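Long-range contacts in subtilase cytotoxin subunit A (Escherichia coli, PDB 2IY9), which cleaves the endoplasmic reticulum chaperone BiP of the host in the hinge between its two domains, as the serine protease subunit of an AB5 toxin: residues S125-I130 / A159-E164; N148-Q153 / A274-S279; A186-L191 / N244-I249; W198-H203 / V215-A220. All blocks are in the same frame, centred on the assembly; numbering follows the deposited sequence.

Overall arrangement
The four contacts belong to one subtilase domain built around a parallel sheet. Interaction 2 lies at its core, about 3 Å from the centre of the chain, and joins strand 147-149 to helix 271-288. It is closest to the active site: the side chain of Ser150 is about 4 Å from those of the inferred charge relay residues Asp52 and Ser272. Interaction 1 lies about 16 Å away between centres and pairs two helices; Trp126 and Ile130 rest on Ile149. Interactions 2 and 4 are about 9 Å apart between centres and reach the same sheet. Interaction 3 is peripheral, joined to interaction 4 by the Asp248-Arg217 salt bridge.

Interaction 1 of 4, residues S125-I130 / A159-E164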
loop_
_atom_site.group_PDB
_atom_site.type_symbol
_atom_site.label_atom_id
_atom_site.label_comp_id
_atom_site.label_asym_id
_atom_site.label_seq_id
_atom_site.Cartn_x
_atom_site.Cartn_y
_atom_site.Cartn_z
ATOM N N SER A 125 0.446 -16.410 7.513
ATOM C CA SER A 125 -0.471 -16.300 6.381
ATOM C C SER A 125 -0.031 -15.185 5.430
ATOM O O SER A 125 -0.069 -15.357 4.206
ATOM C CB SER A 125 -1.903 -16.072 6.869
ATOM O OG SER A 125 -1.974 -14.939 7.709
ATOM N N TRP A 126 0.394 -14.063 6.016
ATOM C CA TRP A 126 1.014 -12.948 5.294
ATOM C C TRP A 126 2.118 -13.443 4.363
ATOM O O TRP A 126 2.159 -13.068 3.184
ATOM C CB TRP A 126 1.606 -11.923 6.272
ATOM C CG TRP A 126 0.631 -11.369 7.257
ATOM C CD1 TRP A 126 0.386 -11.834 8.519
ATOM C CD2 TRP A 126 -0.232 -10.241 7.071
ATOM N NE1 TRP A 126 -0.577 -11.067 9.129
ATOM C CE2 TRP A 126 -0.978 -10.085 8.263
ATOM C CE3 TRP A 126 -0.454 -9.351 6.012
ATOM C CZ2 TRP A 126 -1.935 -9.074 8.425
ATOM C CZ3 TRP A 126 -1.403 -8.338 6.179
ATOM C CH2 TRP A 126 -2.134 -8.216 7.373
ATOM N N ILE A 127 3.003 -14.285 4.895
ATOM C CA ILE A 127 4.111 -14.849 4.114
ATOM C C ILE A 127 3.642 -15.849 3.057
ATOM O O ILE A 127 4.106 -15.798 1.916
ATOM C CB ILE A 127 5.224 -15.431 5.032
ATOM C CG1 ILE A 127 5.857 -14.281 5.832
ATOM C CG2 ILE A 127 6.275 -16.197 4.215
ATOM C CD1 ILE A 127 6.601 -14.690 7.090
ATOM N N ARG A 128 2.717 -16.739 3.420
ATOM C CA ARG A 128 2.154 -17.686 2.452
ATOM C C ARG A 128 1.505 -16.967 1.265
ATOM O O ARG A 128 1.639 -17.401 0.116
ATOM C CB ARG A 128 1.145 -18.630 3.109
ATOM C CG ARG A 128 1.702 -19.470 4.259
ATOM C CD ARG A 128 2.914 -20.312 3.872
ATOM N NE ARG A 128 3.609 -20.733 5.090
ATOM C CZ ARG A 128 4.769 -20.247 5.525
ATOM N NH1 ARG A 128 5.435 -19.331 4.831
ATOM N NH2 ARG A 128 5.280 -20.705 6.657
ATOM N N ALA A 129 0.811 -15.870 1.557
ATOM C CA ALA A 129 0.169 -15.045 0.531
ATOM C C ALA A 129 1.182 -14.551 -0.481
ATOM O O ALA A 129 0.938 -14.630 -1.687
ATOM C CB ALA A 129 -0.559 -13.872 1.171
ATOM N N ILE A 130 2.325 -14.068 0.020
ATOM C CA ILE A 130 3.374 -13.506 -0.823
ATOM C C ILE A 130 4.121 -14.603 -1.590
ATOM O O ILE A 130 4.358 -14.469 -2.788
ATOM C CB ILE A 130 4.363 -12.624 -0.017
ATOM C CG1 ILE A 130 3.663 -11.367 0.516
ATOM C CG2 ILE A 130 5.535 -12.190 -0.904
ATOM C CD1 ILE A 130 4.458 -10.645 1.626
ATOM N N ALA A 159 12.811 -13.002 12.743
ATOM C CA ALA A 159 12.202 -12.330 11.607
ATOM C C ALA A 159 12.803 -13.002 10.383
ATOM O O ALA A 159 12.801 -12.456 9.274
ATOM C CB ALA A 159 12.557 -10.872 11.634
ATOM N N SER A 160 13.325 -14.203 10.628
ATOM C CA SER A 160 14.106 -14.970 9.685
ATOM C C SER A 160 13.336 -15.334 8.430
ATOM O O SER A 160 13.891 -15.272 7.340
ATOM C CB SER A 160 14.615 -16.239 10.362
ATOM O OG SER A 160 15.973 -16.453 10.026
ATOM N N VAL A 161 12.064 -15.712 8.580
ATOM C CA VAL A 161 11.234 -16.082 7.416
ATOM C C VAL A 161 10.920 -14.845 6.564
ATOM O O VAL A 161 11.028 -14.897 5.343
ATOM C CB VAL A 161 9.931 -16.836 7.812
ATOM C CG1 VAL A 161 9.121 -17.235 6.562
ATOM C CG2 VAL A 161 10.253 -18.090 8.615
ATOM N N TRP A 162 10.562 -13.733 7.220
ATOM C CA TRP A 162 10.335 -12.460 6.535
ATOM C C TRP A 162 11.595 -11.946 5.825
ATOM O O TRP A 162 11.550 -11.541 4.665
ATOM C CB TRP A 162 9.862 -11.390 7.522
ATOM C CG TRP A 162 8.367 -11.260 7.717
ATOM C CD1 TRP A 162 7.684 -11.389 8.894
ATOM C CD2 TRP A 162 7.386 -10.935 6.721
ATOM N NE1 TRP A 162 6.344 -11.173 8.691
ATOM C CE2 TRP A 162 6.131 -10.896 7.369
ATOM C CE3 TRP A 162 7.444 -10.680 5.348
ATOM C CZ2 TRP A 162 4.940 -10.615 6.684
ATOM C CZ3 TRP A 162 6.261 -10.405 4.669
ATOM C CH2 TRP A 162 5.029 -10.373 5.337
ATOM N N THR A 163 12.720 -11.956 6.533
ATOM C CA THR A 163 13.959 -11.403 6.004
ATOM C C THR A 163 14.481 -12.210 4.805
ATOM O O THR A 163 14.964 -11.639 3.822
ATOM C CB THR A 163 15.005 -11.256 7.134
ATOM O OG1 THR A 163 14.601 -10.184 7.999
ATOM C CG2 THR A 163 16.369 -10.954 6.588
ATOM N N GLU A 164 14.368 -13.532 4.874
ATOM C CA GLU A 164 14.736 -14.376 3.734
ATOM C C GLU A 164 13.872 -14.034 2.505
ATOM O O GLU A 164 14.392 -13.825 1.401
ATOM C CB GLU A 164 14.610 -15.863 4.098
ATOM C CG GLU A 164 15.280 -16.824 3.098
ATOM C CD GLU A 164 14.469 -17.042 1.820
ATOM O OE1 GLU A 164 13.216 -17.091 1.895
ATOM O OE2 GLU A 164 15.085 -17.154 0.731
#
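Apolar packing carries this contact, and no hydrogen bond crosses it. Helices 125-134 and 160-172 run nearly parallel here, with their short axes 10.8 Å apart and 23° between their directions. The wide spacing is filled by the indole of Trp162, which reaches from the second helix toward the first.

One interaction is of the CH-pi kind. CG1 of Ile127 sits over the face of the Trp162 indole, 3.6 Å from the centroid of its six-membered ring and only 8° off the normal. CG1 is placed there by the first torsion, which sets it anti to the carbonyl carbon. CD1 continues across the same ring system, toward its five-membered part.

The other contacts are between apolar groups. CD1 of Ile130 meets the rim of the same indole near its plane, 3.5 Å from CZ3 of Trp162. CB of Trp126 lies 3.6 Å from CZ2 of Trp162, but the Trp126 indole itself turns away toward Val51 and Ile149. On the outer side, CD1 of Ile127 meets CG1 of Val161 at 3.6 Å, and Val161 is exposed to solvent. Trp162 is buried, and its ring also meets that of Trp198 with the planes at about 20°.

Trp126 and Ile130 rest on Ile149 of strand 147-149, which falls between the two helices in sequence. Two helices packed side by side on one side of the parallel sheet, linked in the chain by one of its strands, are characteristic of the alpha/beta subtilase fold.

Interaction 2 of 4, residues N148-Q153 / A274-S279; sequences NISGGQ and ATAIVS
Asn148 holds CG anti to its backbone N (chi1 -174°), and chi2 of -90° turns ND2 toward helix 271-288. Ser279 answers with OG anti to its carbonyl carbon, so the hydroxyl faces the strand. The two groups meet in a short, nearly straight hydrogen bond. ND2 of Asn148 donates to OG of Ser279 over 2.6 Å, with an angle of 175° at the hydrogen. The oxygen lies in the amide plane.

The same ND2 lies close to the helix backbone, 3.4 Å from CA of Ala276. CG2 of Thr275, anti to its backbone N, is 3.5 Å from ND2 of Asn148. OG1 of Thr275 points elsewhere and bonds to O of Thr271.

In the subtilase fold the helix bearing the nucleophilic serine packs against the central parallel sheet, and here it meets the end of strand 147-149. It is helix 271-288, which carries near its start Ser272, inferred to be the nucleophile of the charge relay system. OG of Ser150 bonds to O of Ser272 and packs 3.6 Å from CB of Thr275. O of Ser150 accepts a hydrogen bond from NE2 of His89, another residue of that system.

Ser150 is the centre of an inverse gamma turn, which takes the chain out of the strand. Met93 of helix 84-98 touches the Ser150 side chain, while Leu96 and Ile97 pack against Ala276.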
loop_
_atom_site.group_PDB
_atom_site.type_symbol
_atom_site.label_atom_id
_atom_site.label_comp_id
_atom_site.label_asym_id
_atom_site.label_seq_id
_atom_site.Cartn_x
_atom_site.Cartn_y
_atom_site.Cartn_z
ATOM N N ASN A 148 -0.133 -4.626 -2.048
ATOM C CA ASN A 148 -0.595 -3.745 -0.977
ATOM C C ASN A 148 -0.793 -4.486 0.329
ATOM O O ASN A 148 -1.601 -5.428 0.423
ATOM C CB ASN A 148 -1.900 -3.065 -1.377
ATOM C CG ASN A 148 -2.352 -2.031 -0.360
ATOM O OD1 ASN A 148 -3.095 -2.336 0.597
ATOM N ND2 ASN A 148 -1.878 -0.812 -0.535
ATOM N N ILE A 149 -0.053 -4.046 1.342
ATOM C CA ILE A 149 -0.166 -4.613 2.675
ATOM C C ILE A 149 -0.474 -3.477 3.663
ATOM O O ILE A 149 0.423 -2.920 4.301
ATOM C CB ILE A 149 1.104 -5.419 3.056
ATOM C CG1 ILE A 149 1.458 -6.384 1.902
ATOM C CG2 ILE A 149 0.900 -6.142 4.410
ATOM C CD1 ILE A 149 2.401 -7.531 2.236
ATOM N N SER A 150 -1.758 -3.144 3.753
ATOM C CA SER A 150 -2.257 -2.110 4.659
ATOM C C SER A 150 -2.412 -2.676 6.077
ATOM O O SER A 150 -3.520 -2.759 6.619
ATOM C CB SER A 150 -3.601 -1.571 4.159
ATOM O OG SER A 150 -3.440 -0.685 3.072
ATOM N N GLY A 151 -1.289 -3.076 6.662
ATOM C CA GLY A 151 -1.265 -3.702 7.977
ATOM C C GLY A 151 -0.061 -4.611 8.027
ATOM O O GLY A 151 1.001 -4.278 7.492
ATOM N N GLY A 152 -0.238 -5.776 8.641
ATOM C CA GLY A 152 0.837 -6.745 8.722
ATOM C C GLY A 152 0.898 -7.449 10.058
ATOM O O GLY A 152 -0.076 -7.458 10.815
ATOM N N GLN A 153 2.065 -8.010 10.346
ATOM C CA GLN A 153 2.251 -8.906 11.468
ATOM C C GLN A 153 3.195 -8.284 12.494
ATOM O O GLN A 153 4.257 -7.779 12.135
ATOM C CB GLN A 153 2.841 -10.217 10.941
ATOM C CG GLN A 153 3.093 -11.286 11.979
ATOM C CD GLN A 153 3.653 -12.563 11.357
ATOM O OE1 GLN A 153 3.275 -13.673 11.744
ATOM N NE2 GLN A 153 4.541 -12.409 10.381
ATOM N N ALA A 274 -3.395 5.413 3.870
ATOM C CA ALA A 274 -2.231 6.027 3.221
ATOM C C ALA A 274 -1.504 5.021 2.327
ATOM O O ALA A 274 -1.125 5.334 1.211
ATOM C CB ALA A 274 -1.265 6.597 4.273
ATOM N N THR A 275 -1.323 3.810 2.833
ATOM C CA THR A 275 -0.692 2.755 2.064
ATOM C C THR A 275 -1.483 2.455 0.783
ATOM O O THR A 275 -0.897 2.295 -0.284
ATOM C CB THR A 275 -0.547 1.497 2.910
ATOM O OG1 THR A 275 0.240 1.811 4.065
ATOM C CG2 THR A 275 0.104 0.365 2.112
ATOM N N ALA A 276 -2.808 2.373 0.899
ATOM C CA ALA A 276 -3.657 2.062 -0.259
ATOM C C ALA A 276 -3.460 3.092 -1.369
ATOM O O ALA A 276 -3.371 2.762 -2.557
ATOM C CB ALA A 276 -5.119 1.974 0.157
ATOM N N ILE A 277 -3.392 4.350 -0.960
ATOM C CA ILE A 277 -3.252 5.452 -1.891
ATOM C C ILE A 277 -1.920 5.369 -2.650
ATOM O O ILE A 277 -1.883 5.569 -3.878
ATOM C CB ILE A 277 -3.457 6.795 -1.151
ATOM C CG1 ILE A 277 -4.943 6.951 -0.794
ATOM C CG2 ILE A 277 -2.973 7.983 -2.006
ATOM C CD1 ILE A 277 -5.261 8.057 0.220
ATOM N N VAL A 278 -0.839 5.049 -1.935
ATOM C CA VAL A 278 0.474 4.911 -2.578
ATOM C C VAL A 278 0.453 3.769 -3.596
ATOM O O VAL A 278 0.985 3.906 -4.701
ATOM C CB VAL A 278 1.628 4.732 -1.561
ATOM C CG1 VAL A 278 2.925 4.336 -2.293
ATOM C CG2 VAL A 278 1.848 6.034 -0.780
ATOM N N SER A 279 -0.172 2.656 -3.220
ATOM C CA SER A 279 -0.352 1.523 -4.125
ATOM C C SER A 279 -1.106 1.902 -5.386
ATOM O O SER A 279 -0.768 1.423 -6.463
ATOM C CB SER A 279 -1.073 0.362 -3.427
ATOM O OG SER A 279 -0.217 -0.256 -2.485
#

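Interaction 3 of 4, residues A186-L191 / N244-I249; sequences ADIRKL and NNWVDI
CG2 of Ile188 stands 3.2 Å above the Trp246 ring plane, displaced toward the rim, and 3.6 Å from CE3 of Trp246. Backbone N of Arg189 lies over the same face. The ring of His203 stacks on the opposite face. The second flat group, the guanidinium of Arg189, is turned 69° from the indole. Backbone N of Asn244 lies over one of its faces, 3.5 Å from NH1 of Arg189. At its edge, in plane, is the carboxylate carbon of Asp187.

Asp187 and Arg189 fix each other within one turn. NE and NH2 of Arg189 grip the carboxylate side-on, one nitrogen to each oxygen. NE of Arg189 to OD1 of Asp187 is a salt bridge of 2.9 Å at 166°, on the syn lone pair. OD1 also accepts from backbone N of Arg189, which makes an Asx turn. The bend at chi3 of Arg189 (-63°) sets the direction of NE. CG of Arg189 lies 3.5 Å from CD1 of Trp246. NH1 has a further charged partner in Asp313, so two carboxylates probably balance this arginine.

Ile188 reaches farther with CD1, which touches CG2 of Val247 at 3.8 Å. Ile188 is buried, whereas Arg189 and Trp246 are partly exposed.

Apart from Ile249, which opens strand 249-252, both segments are loop, and they lie away from the active site. The first follows strand 176-180 and precedes helix 207-211. The second leads into edge strand 249-252, and Val247 packs on Ala219 of the adjoining strand 215-221. His203 belongs to the loop before helix 207-211.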
loop_
_atom_site.group_PDB
_atom_site.type_symbol
_atom_site.label_atom_id
_atom_site.label_comp_id
_atom_site.label_asym_id
_atom_site.label_seq_id
_atom_site.Cartn_x
_atom_site.Cartn_y
_atom_site.Cartn_z
ATOM N N ALA A 186 3.398 5.858 17.686
ATOM C CA ALA A 186 4.692 5.524 18.295
ATOM C C ALA A 186 5.868 5.842 17.370
ATOM O O ALA A 186 5.744 5.759 16.143
ATOM C CB ALA A 186 4.730 4.054 18.728
ATOM N N ASP A 187 7.003 6.203 17.971
ATOM C CA ASP A 187 8.281 6.339 17.263
ATOM C C ASP A 187 8.874 4.942 17.075
ATOM O O ASP A 187 9.283 4.292 18.047
ATOM C CB ASP A 187 9.228 7.228 18.081
ATOM C CG ASP A 187 10.580 7.466 17.408
ATOM O OD1 ASP A 187 10.999 6.676 16.527
ATOM O OD2 ASP A 187 11.247 8.452 17.796
ATOM N N ILE A 188 8.906 4.486 15.818
ATOM C CA ILE A 188 9.380 3.138 15.460
ATOM C C ILE A 188 10.825 2.863 15.926
ATOM O O ILE A 188 11.190 1.719 16.200
ATOM C CB ILE A 188 9.258 2.879 13.932
ATOM C CG1 ILE A 188 7.810 3.099 13.467
ATOM C CG2 ILE A 188 9.705 1.437 13.582
ATOM C CD1 ILE A 188 7.681 3.435 11.990
ATOM N N ARG A 189 11.631 3.919 16.011
ATOM C CA ARG A 189 13.004 3.797 16.492
ATOM C C ARG A 189 13.088 3.343 17.959
ATOM O O ARG A 189 14.065 2.724 18.354
ATOM C CB ARG A 189 13.774 5.103 16.285
ATOM C CG ARG A 189 13.934 5.493 14.810
ATOM C CD ARG A 189 14.283 6.957 14.628
ATOM N NE ARG A 189 13.229 7.837 15.126
ATOM C CZ ARG A 189 13.105 9.131 14.826
ATOM N NH1 ARG A 189 13.970 9.719 14.010
ATOM N NH2 ARG A 189 12.098 9.833 15.339
ATOM N N LYS A 190 12.052 3.628 18.744
ATOM C CA LYS A 190 12.029 3.316 20.180
ATOM C C LYS A 190 11.200 2.086 20.555
ATOM O O LYS A 190 11.271 1.607 21.689
ATOM C CB LYS A 190 11.487 4.500 20.961
ATOM C CG LYS A 190 12.264 5.801 20.772
ATOM C CD LYS A 190 11.597 6.903 21.585
ATOM C CE LYS A 190 10.161 7.148 21.126
ATOM N NZ LYS A 190 9.229 7.722 22.153
ATOM N N LEU A 191 10.390 1.599 19.618
ATOM C CA LEU A 191 9.622 0.390 19.832
ATOM C C LEU A 191 10.566 -0.794 19.949
ATOM O O LEU A 191 11.660 -0.780 19.378
ATOM C CB LEU A 191 8.675 0.155 18.653
ATOM C CG LEU A 191 7.424 1.027 18.531
ATOM C CD1 LEU A 191 6.646 0.590 17.300
ATOM C CD2 LEU A 191 6.550 0.918 19.774
ATOM N N ASN A 244 12.573 8.440 11.041
ATOM C CA ASN A 244 13.571 8.439 9.991
ATOM C C ASN A 244 14.262 7.075 9.918
ATOM O O ASN A 244 14.576 6.476 10.952
ATOM C CB ASN A 244 14.582 9.558 10.225
ATOM C CG ASN A 244 15.507 9.754 9.052
ATOM O OD1 ASN A 244 16.438 8.980 8.847
ATOM N ND2 ASN A 244 15.251 10.785 8.267
ATOM N N ASN A 245 14.456 6.589 8.694
ATOM C CA ASN A 245 15.043 5.261 8.413
ATOM C C ASN A 245 14.098 4.057 8.629
ATOM O O ASN A 245 14.484 2.905 8.388
ATOM C CB ASN A 245 16.370 5.055 9.162
ATOM C CG ASN A 245 17.363 4.227 8.365
ATOM O OD1 ASN A 245 18.102 3.411 8.928
ATOM N ND2 ASN A 245 17.391 4.432 7.050
ATOM N N TRP A 246 12.869 4.331 9.078
ATOM C CA TRP A 246 11.838 3.298 9.219
ATOM C C TRP A 246 10.565 3.605 8.409
ATOM O O TRP A 246 9.610 2.829 8.441
ATOM C CB TRP A 246 11.480 3.087 10.694
ATOM C CG TRP A 246 12.621 2.579 11.507
ATOM C CD1 TRP A 246 13.616 3.321 12.089
ATOM C CD2 TRP A 246 12.892 1.212 11.831
ATOM N NE1 TRP A 246 14.490 2.493 12.765
ATOM C CE2 TRP A 246 14.069 1.194 12.622
ATOM C CE3 TRP A 246 12.260 -0.002 11.525
ATOM C CZ2 TRP A 246 14.628 0.005 13.104
ATOM C CZ3 TRP A 246 12.811 -1.188 12.021
ATOM C CH2 TRP A 246 13.982 -1.169 12.807
ATOM N N VAL A 247 10.576 4.731 7.693
ATOM C CA VAL A 247 9.451 5.178 6.867
ATOM C C VAL A 247 10.036 5.746 5.571
ATOM O O VAL A 247 10.914 6.615 5.618
ATOM C CB VAL A 247 8.614 6.280 7.590
ATOM C CG1 VAL A 247 7.478 6.786 6.699
ATOM C CG2 VAL A 247 8.074 5.778 8.964
ATOM N N ASP A 248 9.556 5.261 4.423
ATOM C CA ASP A 248 10.070 5.716 3.117
ATOM C C ASP A 248 9.354 6.948 2.551
ATOM O O ASP A 248 9.975 7.792 1.894
ATOM C CB ASP A 248 10.021 4.571 2.096
ATOM C CG ASP A 248 10.907 3.402 2.496
ATOM O OD1 ASP A 248 12.140 3.588 2.590
ATOM O OD2 ASP A 248 10.368 2.303 2.740
ATOM N N ILE A 249 8.051 7.041 2.812
ATOM C CA ILE A 249 7.202 8.081 2.231
ATOM C C ILE A 249 5.973 8.282 3.115
ATOM O O ILE A 249 5.516 7.346 3.795
ATOM C CB ILE A 249 6.765 7.711 0.773
ATOM C CG1 ILE A 249 6.268 8.945 0.004
ATOM C CG2 ILE A 249 5.717 6.575 0.770
ATOM C CD1 ILE A 249 6.097 8.709 -1.502
#

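Interaction 4 of 4, residues W198-H203 / V215-A220; sequences WPAAYH and VIRVAA
Residues 199-202 form a type I beta turn, entered through a cis peptide bond before Pro199, and the turn faces strand 215-221 with Ala200 nearest Arg217. The turn is closed by N of Tyr202 bonding to O of Pro199 over 3.1 Å.

Arg217 does most of the joining. Its CG is anti to the carbonyl carbon (chi1 -60°), and the chain runs extended from CG to NE, reaching two carbonyl oxygens of the turn. NE of Arg217 bonds to O of Ala200 at 2.9 Å, on a lone pair in the carbonyl plane. NH2 of Arg217 bonds to O of Tyr202 at 2.8 Å, but from above that carbonyl plane. NE also makes a weak bond to the same oxygen, so O of Tyr202 is held by two nitrogens. Both oxygens lie near the guanidinium edge. One face of the guanidinium is met by CB of Val215, 3.7 Å above its plane.

The Tyr202 ring crosses Arg217 obliquely, with the planes 20° apart. CD2 of Tyr202 is 3.5 Å from NH2 of Arg217 and 4.0 Å from CG2 of Val215. CG1 of Val215, anti to its backbone N, points to O of Pro199.

Arg217 is buried, and its charge has partners in Asp248 and Asp213. The two carboxylates probably balance this charge, and with the carbonyls fix its position. The turn is thereby held to an inner strand of the parallel sheet. This is the alpha/beta core of a subtilase; the side chains of Pro199 and Ala200 are about 11 Å from those of Asp52 and Ser272, respectively, in the inferred charge relay.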
loop_
_atom_site.group_PDB
_atom_site.type_symbol
_atom_site.label_atom_id
_atom_site.label_comp_id
_atom_site.label_asym_id
_atom_site.label_seq_id
_atom_site.Cartn_x
_atom_site.Cartn_y
_atom_site.Cartn_z
ATOM N N TRP A 198 5.441 -5.851 10.601
ATOM C CA TRP A 198 6.081 -6.437 9.424
ATOM C C TRP A 198 5.060 -6.517 8.278
ATOM O O TRP A 198 3.889 -6.752 8.538
ATOM C CB TRP A 198 6.615 -7.839 9.769
ATOM C CG TRP A 198 7.888 -7.772 10.576
ATOM C CD1 TRP A 198 7.993 -7.584 11.928
ATOM C CD2 TRP A 198 9.231 -7.874 10.078
ATOM N NE1 TRP A 198 9.323 -7.562 12.300
ATOM C CE2 TRP A 198 10.100 -7.734 11.185
ATOM C CE3 TRP A 198 9.786 -8.071 8.804
ATOM C CZ2 TRP A 198 11.494 -7.781 11.053
ATOM C CZ3 TRP A 198 11.165 -8.127 8.674
ATOM C CH2 TRP A 198 12.008 -7.964 9.792
ATOM N N PRO A 199 5.504 -6.359 7.007
ATOM C CA PRO A 199 6.894 -6.222 6.567
ATOM C C PRO A 199 7.503 -4.823 6.621
ATOM O O PRO A 199 8.656 -4.667 6.228
ATOM C CB PRO A 199 6.846 -6.690 5.104
ATOM C CG PRO A 199 5.455 -6.368 4.653
ATOM C CD PRO A 199 4.566 -6.350 5.866
ATOM N N ALA A 200 6.774 -3.815 7.102
ATOM C CA ALA A 200 7.387 -2.483 7.228
ATOM C C ALA A 200 8.673 -2.519 8.088
ATOM O O ALA A 200 9.616 -1.772 7.826
ATOM C CB ALA A 200 6.391 -1.464 7.778
ATOM N N ALA A 201 8.714 -3.420 9.071
ATOM C CA ALA A 201 9.843 -3.519 10.018
ATOM C C ALA A 201 11.132 -4.081 9.394
ATOM O O ALA A 201 12.194 -4.045 10.022
ATOM C CB ALA A 201 9.446 -4.348 11.218
ATOM N N TYR A 202 11.030 -4.604 8.169
ATOM C CA TYR A 202 12.200 -5.026 7.420
ATOM C C TYR A 202 13.197 -3.873 7.426
ATOM O O TYR A 202 12.861 -2.735 7.058
ATOM C CB TYR A 202 11.818 -5.431 5.990
ATOM C CG TYR A 202 12.967 -5.948 5.137
ATOM C CD1 TYR A 202 13.804 -6.975 5.594
ATOM C CD2 TYR A 202 13.196 -5.430 3.862
ATOM C CE1 TYR A 202 14.856 -7.455 4.803
ATOM C CE2 TYR A 202 14.241 -5.900 3.064
ATOM C CZ TYR A 202 15.066 -6.913 3.549
ATOM O OH TYR A 202 16.094 -7.380 2.769
ATOM N N HIS A 203 14.411 -4.166 7.888
ATOM C CA HIS A 203 15.406 -3.117 8.150
ATOM C C HIS A 203 16.797 -3.546 7.690
ATOM O O HIS A 203 17.708 -3.703 8.511
ATOM C CB HIS A 203 15.410 -2.779 9.642
ATOM C CG HIS A 203 15.990 -1.435 9.964
ATOM N ND1 HIS A 203 15.401 -0.254 9.569
ATOM C CD2 HIS A 203 17.083 -1.087 10.684
ATOM C CE1 HIS A 203 16.118 0.764 10.010
ATOM N NE2 HIS A 203 17.144 0.287 10.691
ATOM N N VAL A 215 10.447 -3.229 -0.310
ATOM C CA VAL A 215 9.404 -2.674 0.569
ATOM C C VAL A 215 9.394 -1.134 0.500
ATOM O O VAL A 215 10.441 -0.503 0.566
ATOM C CB VAL A 215 9.598 -3.139 2.039
ATOM C CG1 VAL A 215 8.470 -2.603 2.961
ATOM C CG2 VAL A 215 9.662 -4.677 2.128
ATOM N N ILE A 216 8.197 -0.557 0.380
ATOM C CA ILE A 216 7.980 0.880 0.487
ATOM C C ILE A 216 7.090 1.111 1.709
ATOM O O ILE A 216 5.936 0.675 1.739
ATOM C CB ILE A 216 7.332 1.468 -0.795
ATOM C CG1 ILE A 216 8.277 1.288 -1.992
ATOM C CG2 ILE A 216 7.017 2.958 -0.609
ATOM C CD1 ILE A 216 7.621 1.591 -3.337
ATOM N N ARG A 217 7.665 1.748 2.724
ATOM C CA ARG A 217 7.041 1.889 4.048
ATOM C C ARG A 217 6.339 3.232 4.109
ATOM O O ARG A 217 6.962 4.265 3.911
ATOM C CB ARG A 217 8.108 1.823 5.157
ATOM C CG ARG A 217 8.894 0.513 5.184
ATOM C CD ARG A 217 10.316 0.689 5.754
ATOM N NE ARG A 217 11.066 -0.556 5.570
ATOM C CZ ARG A 217 11.751 -0.853 4.474
ATOM N NH1 ARG A 217 11.826 0.028 3.475
ATOM N NH2 ARG A 217 12.383 -2.018 4.379
ATOM N N VAL A 218 5.040 3.205 4.390
ATOM C CA VAL A 218 4.191 4.377 4.227
ATOM C C VAL A 218 3.639 4.891 5.572
ATOM O O VAL A 218 3.044 4.129 6.338
ATOM C CB VAL A 218 3.026 4.080 3.232
ATOM C CG1 VAL A 218 2.093 5.301 3.089
ATOM C CG2 VAL A 218 3.568 3.658 1.843
ATOM N N ALA A 219 3.853 6.180 5.841
ATOM C CA ALA A 219 3.225 6.889 6.974
ATOM C C ALA A 219 2.039 7.754 6.517
ATOM O O ALA A 219 1.915 8.067 5.329
ATOM C CB ALA A 219 4.253 7.754 7.687
ATOM N N ALA A 220 1.209 8.185 7.475
ATOM C CA ALA A 220 -0.063 8.867 7.172
ATOM C C ALA A 220 -0.035 10.354 7.525
ATOM O O ALA A 220 0.383 10.736 8.628
ATOM C CB ALA A 220 -1.202 8.190 7.901
#